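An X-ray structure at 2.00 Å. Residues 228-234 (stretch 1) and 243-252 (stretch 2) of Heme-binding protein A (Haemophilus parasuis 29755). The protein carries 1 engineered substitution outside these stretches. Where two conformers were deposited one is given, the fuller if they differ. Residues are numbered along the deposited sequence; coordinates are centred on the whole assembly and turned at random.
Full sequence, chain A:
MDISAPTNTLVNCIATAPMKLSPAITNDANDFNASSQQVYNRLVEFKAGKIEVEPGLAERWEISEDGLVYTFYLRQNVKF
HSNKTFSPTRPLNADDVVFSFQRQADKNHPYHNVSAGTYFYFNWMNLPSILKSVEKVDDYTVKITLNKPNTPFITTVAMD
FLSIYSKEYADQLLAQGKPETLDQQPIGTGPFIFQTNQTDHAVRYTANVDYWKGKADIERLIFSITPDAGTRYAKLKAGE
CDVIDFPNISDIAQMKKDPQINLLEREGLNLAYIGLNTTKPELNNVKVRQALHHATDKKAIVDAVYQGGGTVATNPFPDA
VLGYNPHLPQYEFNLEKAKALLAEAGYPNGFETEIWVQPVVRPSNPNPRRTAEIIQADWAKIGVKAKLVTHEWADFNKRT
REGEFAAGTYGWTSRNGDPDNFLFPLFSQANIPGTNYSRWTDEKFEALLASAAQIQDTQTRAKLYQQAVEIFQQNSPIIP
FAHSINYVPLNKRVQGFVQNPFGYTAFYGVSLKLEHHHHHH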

# COMPACT_ATOMS: atom_id res chain seq x y z
N ASP A 228 -14.73 15.34 11.98
CA ASP A 228 -13.91 15.57 13.17
C ASP A 228 -13.56 14.27 13.91
O ASP A 228 -14.45 13.48 14.26
CB ASP A 228 -14.60 16.56 14.12
CG ASP A 228 -14.77 17.96 13.51
OD1 ASP A 228 -13.98 18.35 12.61
OD2 ASP A 228 -15.69 18.69 13.96
N ALA A 229 -12.27 14.06 14.15
CA ALA A 229 -11.78 12.82 14.76
C ALA A 229 -12.40 12.55 16.13
O ALA A 229 -12.74 11.41 16.45
CB ALA A 229 -10.28 12.85 14.89
N GLY A 230 -12.51 13.60 16.94
CA GLY A 230 -13.07 13.49 18.28
C GLY A 230 -14.52 13.08 18.23
O GLY A 230 -15.00 12.30 19.06
N THR A 231 -15.23 13.61 17.24
CA THR A 231 -16.65 13.32 17.06
C THR A 231 -16.87 11.89 16.59
O THR A 231 -17.78 11.20 17.05
CB THR A 231 -17.30 14.32 16.07
OG1 THR A 231 -17.18 15.65 16.60
CG2 THR A 231 -18.77 13.98 15.84
N ARG A 232 -16.04 11.44 15.66
CA ARG A 232 -16.06 10.04 15.24
C ARG A 232 -15.89 9.11 16.45
O ARG A 232 -16.67 8.19 16.64
CB ARG A 232 -14.98 9.75 14.17
CG ARG A 232 -15.22 10.44 12.81
CD ARG A 232 -14.38 9.81 11.65
NE ARG A 232 -12.94 10.07 11.77
CZ ARG A 232 -12.37 11.25 11.59
NH1 ARG A 232 -13.10 12.32 11.28
NH2 ARG A 232 -11.06 11.38 11.72
N TYR A 233 -14.88 9.37 17.27
CA TYR A 233 -14.67 8.58 18.49
C TYR A 233 -15.94 8.57 19.37
O TYR A 233 -16.47 7.51 19.70
CB TYR A 233 -13.49 9.13 19.28
CG TYR A 233 -13.19 8.45 20.61
CD1 TYR A 233 -13.57 7.13 20.87
CD2 TYR A 233 -12.52 9.14 21.61
CE1 TYR A 233 -13.28 6.53 22.09
CE2 TYR A 233 -12.23 8.55 22.82
CZ TYR A 233 -12.60 7.25 23.07
OH TYR A 233 -12.30 6.72 24.30
N ALA A 234 -16.41 9.76 19.72
CA ALA A 234 -17.59 9.91 20.59
C ALA A 234 -18.77 9.10 20.06
O ALA A 234 -19.42 8.38 20.81
CB ALA A 234 -17.98 11.38 20.71
N VAL A 243 -18.01 1.88 12.56
CA VAL A 243 -16.60 1.88 12.21
C VAL A 243 -16.20 3.33 12.04
O VAL A 243 -17.00 4.12 11.58
CB VAL A 243 -16.34 1.18 10.83
CG1 VAL A 243 -14.83 0.95 10.59
CG2 VAL A 243 -17.12 -0.11 10.69
N ILE A 244 -14.97 3.68 12.40
CA ILE A 244 -14.45 5.01 12.08
C ILE A 244 -13.08 4.92 11.43
O ILE A 244 -12.36 3.92 11.59
CB ILE A 244 -14.35 5.92 13.34
CG1 ILE A 244 -13.30 5.37 14.32
CG2 ILE A 244 -15.72 6.06 14.01
CD1 ILE A 244 -12.90 6.36 15.40
N ASP A 245 -12.71 5.95 10.69
CA ASP A 245 -11.37 6.02 10.13
C ASP A 245 -10.58 7.18 10.76
O ASP A 245 -11.12 7.96 11.54
CB ASP A 245 -11.41 6.12 8.59
CG ASP A 245 -11.99 7.43 8.09
OD1 ASP A 245 -12.53 8.22 8.90
OD2 ASP A 245 -11.92 7.66 6.86
N PHE A 246 -9.29 7.24 10.43
CA PHE A 246 -8.37 8.26 10.95
C PHE A 246 -8.66 8.67 12.40
O PHE A 246 -8.88 9.83 12.69
CB PHE A 246 -8.33 9.49 10.02
CG PHE A 246 -7.82 9.17 8.62
CD1 PHE A 246 -6.46 9.11 8.37
CD2 PHE A 246 -8.69 8.91 7.59
CE1 PHE A 246 -5.98 8.80 7.08
CE2 PHE A 246 -8.22 8.61 6.30
CZ PHE A 246 -6.87 8.55 6.05
N PRO A 247 -8.63 7.69 13.32
CA PRO A 247 -8.74 8.03 14.74
C PRO A 247 -7.56 8.89 15.20
O PRO A 247 -6.43 8.60 14.84
CB PRO A 247 -8.67 6.66 15.42
CG PRO A 247 -7.86 5.82 14.48
CD PRO A 247 -8.27 6.28 13.11
N ASN A 248 -7.82 9.93 15.99
CA ASN A 248 -6.72 10.67 16.60
C ASN A 248 -5.91 9.73 17.48
O ASN A 248 -6.46 8.99 18.30
CB ASN A 248 -7.23 11.84 17.44
CG ASN A 248 -7.43 13.10 16.63
OD1 ASN A 248 -6.98 13.22 15.49
ND2 ASN A 248 -8.12 14.08 17.23
N ILE A 249 -4.59 9.76 17.30
CA ILE A 249 -3.70 8.89 18.08
C ILE A 249 -3.86 9.10 19.58
O ILE A 249 -3.70 8.16 20.36
CB ILE A 249 -2.22 9.06 17.67
CG1 ILE A 249 -1.35 8.05 18.42
CG2 ILE A 249 -1.75 10.49 17.91
CD1 ILE A 249 -1.58 6.61 18.02
N SER A 250 -4.16 10.33 19.97
CA SER A 250 -4.39 10.69 21.37
C SER A 250 -5.49 9.85 22.01
O SER A 250 -5.50 9.67 23.22
CB SER A 250 -4.83 12.16 21.47
OG SER A 250 -3.96 13.01 20.74
N ASP A 251 -6.43 9.39 21.19
CA ASP A 251 -7.59 8.65 21.68
C ASP A 251 -7.36 7.14 21.75
O ASP A 251 -8.13 6.42 22.35
CB ASP A 251 -8.82 8.90 20.78
CG ASP A 251 -9.37 10.31 20.91
OD1 ASP A 251 -9.32 10.88 22.02
OD2 ASP A 251 -9.86 10.84 19.89
N ILE A 252 -6.31 6.65 21.10
CA ILE A 252 -6.09 5.21 21.00
C ILE A 252 -5.98 4.49 22.35
O ILE A 252 -6.62 3.47 22.58
CB ILE A 252 -4.87 4.87 20.12
CG1 ILE A 252 -5.18 5.18 18.65
CG2 ILE A 252 -4.53 3.41 20.25
CD1 ILE A 252 -6.33 4.36 18.07
O HOH W 1 -10.52 9.89 17.55

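Backbone carbonyls just beyond a strand can be left without a strand partner, and a long cationic side chain from a neighbouring helix can donate to them. The contact between the helix beginning at Ala229 and the segment that runs from the strand at Ile244 into a loop illustrates the principle. The CA-to-CB bond of Arg232 points toward the other stretch, and the side chain presents the edge of its guanidinium to two successive carbonyls: NE donates to Asp245 O at 2.8 Å, and NH2 of the same arginine donates to Phe246 O, also at 2.8 Å. Both oxygens lie near the guanidinium plane, where the N-H bonds can reach them, and the N-H...O angles are about 150°.

Charge adds a second, less directional term. Arg232 NE lies 3.4 Å from Asp245 OD1, a salt bridge, but the oxygen sits well out of the guanidinium plane and no N-H points at it. The attraction is therefore purely electrostatic, and the carboxylate of Asp245 finds its hydrogen bonds elsewhere in the structure.

A water molecule adds a bridge between the two stretches. It donates to Ala229 O at 2.9 Å and to Asp251 OD2 at 2.6 Å, while accepting from Asn248 N at 3.1 Å, so that it ties the first turn of the helix to two residues of the other stretch.

The remaining contacts are by packing. The methyl group of Ala229 rests against the Asn248 amide, CB to CG 3.3 Å. At the base of the arginine side chain, Arg232 CB meets Ile244 CG2 at 3.8 Å, so one side chain serves both apolar and polar contacts. Tyr233 CD2 approaches Asp251 CG at 3.4 Å, with the carboxylate carbon placed obliquely to the ring. Ile244 also reaches the helix backbone, its CD1 lying 4.1 Å from Tyr233 N.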